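Local coordinates for secreted protein (Streptomyces lividans TK24, PDB 5LXZ), which is a secreted copper metalloradical protein of family AA5, probably working as an oxidase related to galactose oxidase, at residues G46-Q49 against D50-D53; S76-F79 against C80-H83; Y481-A485 against N486-G490. The protein carries 1 engineered substitution. All coordinates share one frame; numbering follows the deposited sequence.

Interaction 1 of 3, residues G46-Q49 against D50-D53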
loop_
_atom_site.group_PDB
_atom_site.type_symbol
_atom_site.label_atom_id
_atom_site.label_comp_id
_atom_site.label_asym_id
_atom_site.label_seq_id
_atom_site.Cartn_x
_atom_site.Cartn_y
_atom_site.Cartn_z
ATOM N N GLY A 46 14.158 0.991 7.316
ATOM C CA GLY A 46 13.224 0.733 8.407
ATOM C C GLY A 46 12.615 1.985 9.006
ATOM O O GLY A 46 12.164 1.958 10.164
ATOM N N ASN A 47 12.568 3.081 8.250
ATOM C CA ASN A 47 12.171 4.373 8.768
ATOM C C ASN A 47 12.958 4.730 10.037
ATOM O O ASN A 47 12.397 5.140 11.048
ATOM C CB ASN A 47 10.670 4.450 9.032
ATOM C CG ASN A 47 10.182 5.886 9.179
ATOM O OD1 ASN A 47 10.782 6.828 8.655
ATOM N ND2 ASN A 47 9.085 6.070 9.858
ATOM N N ASN A 48 14.261 4.498 9.963
ATOM C CA ASN A 48 15.178 4.748 11.066
ATOM C C ASN A 48 16.287 5.629 10.498
ATOM O O ASN A 48 16.994 5.233 9.590
ATOM C CB ASN A 48 15.675 3.442 11.581
ATOM C CG ASN A 48 16.686 3.605 12.682
ATOM O OD1 ASN A 48 17.822 3.982 12.430
ATOM N ND2 ASN A 48 16.302 3.244 13.881
ATOM N N GLN A 49 16.424 6.813 11.060
ATOM C CA GLN A 49 17.355 7.844 10.584
ATOM C C GLN A 49 18.766 7.361 10.625
ATOM O O GLN A 49 19.523 7.635 9.715
ATOM C CB GLN A 49 17.271 9.083 11.487
ATOM C CG GLN A 49 15.915 9.727 11.524
ATOM C CD GLN A 49 15.460 10.166 10.153
ATOM O OE1 GLN A 49 16.277 10.348 9.242
ATOM N NE2 GLN A 49 14.151 10.341 9.990
ATOM N N ASP A 50 19.100 6.620 11.678
ATOM C CA ASP A 50 20.460 6.082 11.795
ATOM C C ASP A 50 20.766 5.141 10.667
ATOM O O ASP A 50 21.826 5.209 10.044
ATOM C CB ASP A 50 20.683 5.408 13.148
ATOM C CG ASP A 50 20.672 6.389 14.301
ATOM O OD1 ASP A 50 20.971 7.590 14.105
ATOM O OD2 ASP A 50 20.333 5.940 15.423
ATOM N N ASN A 51 19.816 4.274 10.331
ATOM C CA ASN A 51 20.037 3.321 9.269
ATOM C C ASN A 51 20.051 3.994 7.917
ATOM O O ASN A 51 20.804 3.582 7.044
ATOM C CB ASN A 51 18.974 2.234 9.309
ATOM C CG ASN A 51 19.136 1.273 10.467
ATOM O OD1 ASN A 51 20.104 1.315 11.260
ATOM N ND2 ASN A 51 18.185 0.373 10.572
ATOM N N SER A 52 19.240 5.028 7.742
ATOM C CA SER A 52 19.249 5.771 6.481
ATOM C C SER A 52 20.631 6.423 6.254
ATOM O O SER A 52 21.223 6.310 5.179
ATOM C CB SER A 52 18.177 6.829 6.491
ATOM O OG SER A 52 18.164 7.563 5.269
ATOM N N ASP A 53 21.138 7.060 7.309
ATOM C CA ASP A 53 22.482 7.700 7.241
ATOM C C ASP A 53 23.591 6.718 6.973
ATOM O O ASP A 53 24.530 7.012 6.193
ATOM C CB ASP A 53 22.764 8.438 8.550
ATOM C CG ASP A 53 21.867 9.623 8.752
ATOM O OD1 ASP A 53 21.273 10.057 7.746
ATOM O OD2 ASP A 53 21.730 10.104 9.907
HETATM O O HOH W 1 19.282 3.255 15.696
HETATM O O HOH W 2 17.037 9.805 6.104
#
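Asn48 folds its carboxamide back onto Asp50 and Asn51 and so serves as the N-cap of helix 49-54, a compact example of how a side chain replaces the missing previous turn of a helix. At Asp50, CB packs 3.3 Å from Asn48 OD1, and a water that donates to Asp50 OD2 (2.9 Å) is also reached, weakly, by Asn48 ND2. Asn51 receives the capping bond proper: its N lies 2.9 Å from Asn48 OD1, in the carbonyl plane and on a lone pair. Asn48 CG stands anti to its own N (chi1 177°), which places the amide, and a chi2 of -74° turns OD1 to the backbone N of Asn51. An alanine here would be likely to leave the amide of Asn51 without its side-chain capping acceptor and to break the water link to Asp50. Ser52 N donates to Asn48 O at 2.9 Å, while Ser52 OG shares a second water with Gln49 OE1; the amide nitrogen NE2 of that glutamine is held by Tyr100 O. Asp53 N closes the next turn on Gln49 O (3.0 Å, 167° at the hydrogen); its carboxylate folds back, Asp53 CG 3.2 Å from Gln49 O, and Asp53 OD1 binds copper alongside Glu101 OE1.

Interaction 2 of 3, residues S76-F79 against C80-H83. With EDO (1,2-ethanediol), chain P.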
loop_
_atom_site.group_PDB
_atom_site.type_symbol
_atom_site.label_atom_id
_atom_site.label_comp_id
_atom_site.label_asym_id
_atom_site.label_seq_id
_atom_site.Cartn_x
_atom_site.Cartn_y
_atom_site.Cartn_z
ATOM N N SER A 76 19.553 -1.507 -1.976
ATOM C CA SER A 76 19.093 -0.117 -1.973
ATOM C C SER A 76 18.091 0.033 -0.845
ATOM O O SER A 76 17.659 -0.959 -0.286
ATOM C CB SER A 76 18.370 0.243 -3.295
ATOM O OG SER A 76 19.275 0.136 -4.353
ATOM N N ASP A 77 17.708 1.267 -0.572
ATOM C CA ASP A 77 16.726 1.519 0.474
ATOM C C ASP A 77 15.315 1.241 -0.057
ATOM O O ASP A 77 14.627 2.164 -0.491
ATOM C CB ASP A 77 16.802 2.920 1.061
ATOM C CG ASP A 77 16.180 2.982 2.425
ATOM O OD1 ASP A 77 15.511 1.989 2.780
ATOM O OD2 ASP A 77 16.370 3.976 3.165
ATOM N N LEU A 78 14.913 -0.015 0.084
ATOM C CA LEU A 78 13.631 -0.518 -0.457
ATOM C C LEU A 78 12.434 -0.240 0.414
ATOM O O LEU A 78 11.329 -0.643 0.098
ATOM C CB LEU A 78 13.733 -1.989 -0.749
ATOM C CG LEU A 78 14.823 -2.319 -1.738
ATOM C CD1 LEU A 78 14.793 -3.814 -1.993
ATOM C CD2 LEU A 78 14.748 -1.493 -3.016
ATOM N N PHE A 79 12.636 0.496 1.481
ATOM C CA PHE A 79 11.567 1.112 2.214
ATOM C C PHE A 79 10.913 2.082 1.209
ATOM O O PHE A 79 11.602 2.715 0.464
ATOM C CB PHE A 79 12.266 1.806 3.434
ATOM C CG PHE A 79 11.469 2.836 4.148
ATOM C CD1 PHE A 79 10.134 2.656 4.432
ATOM C CD2 PHE A 79 12.104 4.016 4.587
ATOM C CE1 PHE A 79 9.429 3.619 5.124
ATOM C CE2 PHE A 79 11.406 4.984 5.239
ATOM C CZ PHE A 79 10.061 4.785 5.525
ATOM N N CYS A 80 9.615 2.227 1.184
ATOM C CA CYS A 80 9.013 3.218 0.223
ATOM C C CYS A 80 8.904 2.721 -1.214
ATOM O O CYS A 80 8.692 3.516 -2.121
ATOM C CB CYS A 80 9.749 4.605 0.125
ATOM S SG CYS A 80 10.179 5.549 1.611
ATOM N N THR A 81 9.087 1.427 -1.442
ATOM C CA THR A 81 8.908 0.883 -2.780
ATOM C C THR A 81 7.494 0.467 -3.059
ATOM O O THR A 81 6.680 0.348 -2.156
ATOM C CB THR A 81 9.730 -0.418 -2.920
ATOM O OG1 THR A 81 9.479 -1.267 -1.779
ATOM C CG2 THR A 81 11.138 -0.118 -3.045
ATOM N N GLY A 82 7.189 0.234 -4.345
ATOM C CA GLY A 82 5.994 -0.452 -4.769
ATOM C C GLY A 82 6.394 -1.821 -5.278
ATOM O O GLY A 82 7.562 -2.055 -5.587
ATOM N N HIS A 83 5.446 -2.744 -5.385
ATOM C CA HIS A 83 5.815 -4.120 -5.670
ATOM C C HIS A 83 4.621 -4.944 -6.057
ATOM O O HIS A 83 3.530 -4.768 -5.482
ATOM C CB HIS A 83 6.547 -4.779 -4.530
ATOM C CG HIS A 83 6.004 -4.441 -3.200
ATOM N ND1 HIS A 83 4.681 -4.595 -2.864
ATOM C CD2 HIS A 83 6.601 -3.887 -2.129
ATOM C CE1 HIS A 83 4.501 -4.213 -1.615
ATOM N NE2 HIS A 83 5.642 -3.758 -1.157
HETATM C C1 EDO P . 2.216 -0.888 -3.469
HETATM O O1 EDO P . 3.290 -1.810 -3.217
HETATM C C2 EDO P . 1.420 -1.368 -4.630
HETATM O O2 EDO P . 2.421 -1.754 -5.578
#
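Leu78 and Thr81 are the two ends of a type II beta turn that leads into strand 81-85, with Cys80 in the positive-phi position (79°) that this turn requires. Among the polar contacts, Thr81 OG1 donates to Leu78 O at 2.7 Å, and Thr81 N adds only a weak bond of 3.4 Å to the same oxygen. The hydroxyl owes its place to a chi1 of 48°, which sets OG1 between the backbone N and the carbonyl carbon; CG2 is thereby turned onto Leu78, meeting its CD2 at 3.9 Å. The apolar part includes a sulfur-aromatic contact, doubtful for the other of two deposited conformers: in this one Cys80 SG sits 3.7 Å from the Phe79 ring centroid, almost on the ring normal. The same cysteine side chain touches Tyr248, a copper ligand, consistent with the thioether-linked cysteine-tyrosine cofactor of galactose oxidase relatives. Around the Phe79 ring, Tyr100 packs edge-to-face and His461 also meets it. A bound 1,2-ethanediol, probably from the crystallisation liquor, supplies the last contacts: His83 N donates to its O2 at 3.2 Å (164°), and the diol's O1 lies 3.0 Å above the His83 ring plane, offset toward the rim.

Interaction 3 of 3, residues Y481-A485 against N486-G490; sequences YADKA and NTKPG. With EDO (1,2-ethanediol), chain L.
Tyr481 lays one ring face over Asn486 in a loop between strands 472-476 and 496-500, closed by a single bridge of Tyr481 with Pro489 and tightened by a type I beta turn from Asp483 to Asn486. In this CH-pi contact Asn486 CB stands 3.6 Å from the tyrosine ring centroid; the two side chains cross at about a right angle, with ring and amide planes 36° apart. Asn486 OD1, close to the ring margin, is bonded to Gly431 N, which ties the loop to a neighbouring one. Next along the chain, Ala482 N bonds to Lys488 O at 2.8 Å, while Ala482 CB leans on Pro489 O. Asp483 does most of the polar work. Its CG, between backbone N and carbonyl carbon (chi1 59°), directs the carboxylate across the loop, where OD1 accepts from both Thr487 N (3.0 Å) and Lys488 N (3.1 Å), each on the syn side, and OD2 accepts from Thr487 OG1 (2.7 Å). Bonds on both oxygens should limit the group's rotation. Lys484 NZ bonds to Gly431 O. Ala485 CB packs against Thr487 CG2 at 3.8 Å.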
loop_
_atom_site.group_PDB
_atom_site.type_symbol
_atom_site.label_atom_id
_atom_site.label_comp_id
_atom_site.label_asym_id
_atom_site.label_seq_id
_atom_site.Cartn_x
_atom_site.Cartn_y
_atom_site.Cartn_z
ATOM N N TYR A 481 4.511 8.367 18.658
ATOM C CA TYR A 481 4.870 8.589 20.056
ATOM C C TYR A 481 4.808 7.274 20.817
ATOM O O TYR A 481 4.071 6.359 20.459
ATOM C CB TYR A 481 3.909 9.563 20.669
ATOM C CG TYR A 481 3.814 10.875 19.972
ATOM C CD1 TYR A 481 4.844 11.806 20.062
ATOM C CD2 TYR A 481 2.711 11.184 19.185
ATOM C CE1 TYR A 481 4.769 13.037 19.419
ATOM C CE2 TYR A 481 2.616 12.407 18.524
ATOM C CZ TYR A 481 3.651 13.330 18.651
ATOM O OH TYR A 481 3.587 14.554 18.018
ATOM N N ALA A 482 5.571 7.200 21.914
ATOM C CA ALA A 482 5.606 6.016 22.775
ATOM C C ALA A 482 4.528 6.013 23.857
ATOM O O ALA A 482 4.215 4.964 24.419
ATOM C CB ALA A 482 6.979 5.880 23.401
ATOM N N ASP A 483 3.932 7.176 24.121
ATOM C CA ASP A 483 3.026 7.324 25.223
ATOM C C ASP A 483 1.760 8.018 24.813
ATOM O O ASP A 483 1.732 8.755 23.821
ATOM C CB ASP A 483 3.703 8.127 26.346
ATOM C CG ASP A 483 4.142 9.517 25.910
ATOM O OD1 ASP A 483 4.559 9.739 24.748
ATOM O OD2 ASP A 483 4.119 10.441 26.748
ATOM N N LYS A 484 0.730 7.825 25.621
ATOM C CA LYS A 484 -0.566 8.429 25.388
ATOM C C LYS A 484 -0.530 9.943 25.352
ATOM O O LYS A 484 -1.241 10.565 24.579
ATOM C CB LYS A 484 -1.568 7.962 26.426
ATOM C CG LYS A 484 -2.973 8.454 26.188
ATOM C CD LYS A 484 -3.952 7.732 27.087
ATOM C CE LYS A 484 -5.381 8.197 26.856
ATOM N NZ LYS A 484 -5.870 7.880 25.484
ATOM N N ALA A 485 0.317 10.532 26.194
ATOM C CA ALA A 485 0.487 11.969 26.243
ATOM C C ALA A 485 1.219 12.578 25.054
ATOM O O ALA A 485 1.247 13.795 24.913
ATOM C CB ALA A 485 1.195 12.364 27.550
ATOM N N ASN A 486 1.821 11.740 24.203
ATOM C CA ASN A 486 2.511 12.220 22.982
ATOM C C ASN A 486 3.726 13.110 23.303
ATOM O O ASN A 486 3.964 14.126 22.642
ATOM C CB ASN A 486 1.540 12.929 22.027
ATOM C CG ASN A 486 0.344 12.074 21.660
ATOM O OD1 ASN A 486 0.444 10.843 21.514
ATOM N ND2 ASN A 486 -0.800 12.705 21.529
ATOM N N THR A 487 4.506 12.680 24.291
ATOM C CA THR A 487 5.707 13.419 24.726
ATOM C C THR A 487 7.035 12.764 24.386
ATOM O O THR A 487 8.076 13.435 24.433
ATOM C CB THR A 487 5.706 13.676 26.251
ATOM O OG1 THR A 487 5.945 12.451 26.957
ATOM C CG2 THR A 487 4.406 14.309 26.711
ATOM N N LYS A 488 7.013 11.478 24.023
ATOM C CA LYS A 488 8.225 10.705 23.808
ATOM C C LYS A 488 8.105 10.005 22.462
ATOM O O LYS A 488 7.000 9.615 22.104
ATOM C CB LYS A 488 8.355 9.639 24.888
ATOM C CG LYS A 488 8.640 10.209 26.276
ATOM C CD LYS A 488 8.213 9.274 27.401
ATOM C CE LYS A 488 8.583 9.874 28.756
ATOM N NZ LYS A 488 7.718 9.354 29.843
ATOM N N PRO A 489 9.221 9.836 21.759
ATOM C CA PRO A 489 9.163 9.276 20.409
ATOM C C PRO A 489 8.849 7.801 20.416
ATOM O O PRO A 489 9.301 7.032 21.281
ATOM C CB PRO A 489 10.570 9.524 19.845
ATOM C CG PRO A 489 11.440 9.590 21.038
ATOM C CD PRO A 489 10.604 10.245 22.101
ATOM N N GLY A 490 8.070 7.397 19.427
ATOM C CA GLY A 490 7.693 6.030 19.303
ATOM C C GLY A 490 8.857 5.179 18.848
ATOM O O GLY A 490 9.848 5.674 18.282
HETATM C C1 EDO L . 9.222 8.663 13.503
HETATM O O1 EDO L . 9.174 8.917 12.103
HETATM C C2 EDO L . 9.462 7.221 13.902
HETATM O O2 EDO L . 9.096 7.057 15.303
#

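Overall arrangement
Two of the three local motifs sit next to copper. Interactions 1 and 2, with centres 13 Å apart, touch where Asn47 CB packs on Phe79 CZ at 3.6 Å; both of these residues also contact His461, a ligand of the copper site completed by Tyr248, Tyr460 and His548. The side chain of Phe79 comes within about 4 Å of a bound copper, whereas interaction 1 supplies Asp53 to the separate copper site it forms with Glu101. Interaction 3 is a surface loop: its centre is 19 Å from that of interaction 1 and 27 Å from that of interaction 2, and nearest atoms remain about 8 and 13 Å away.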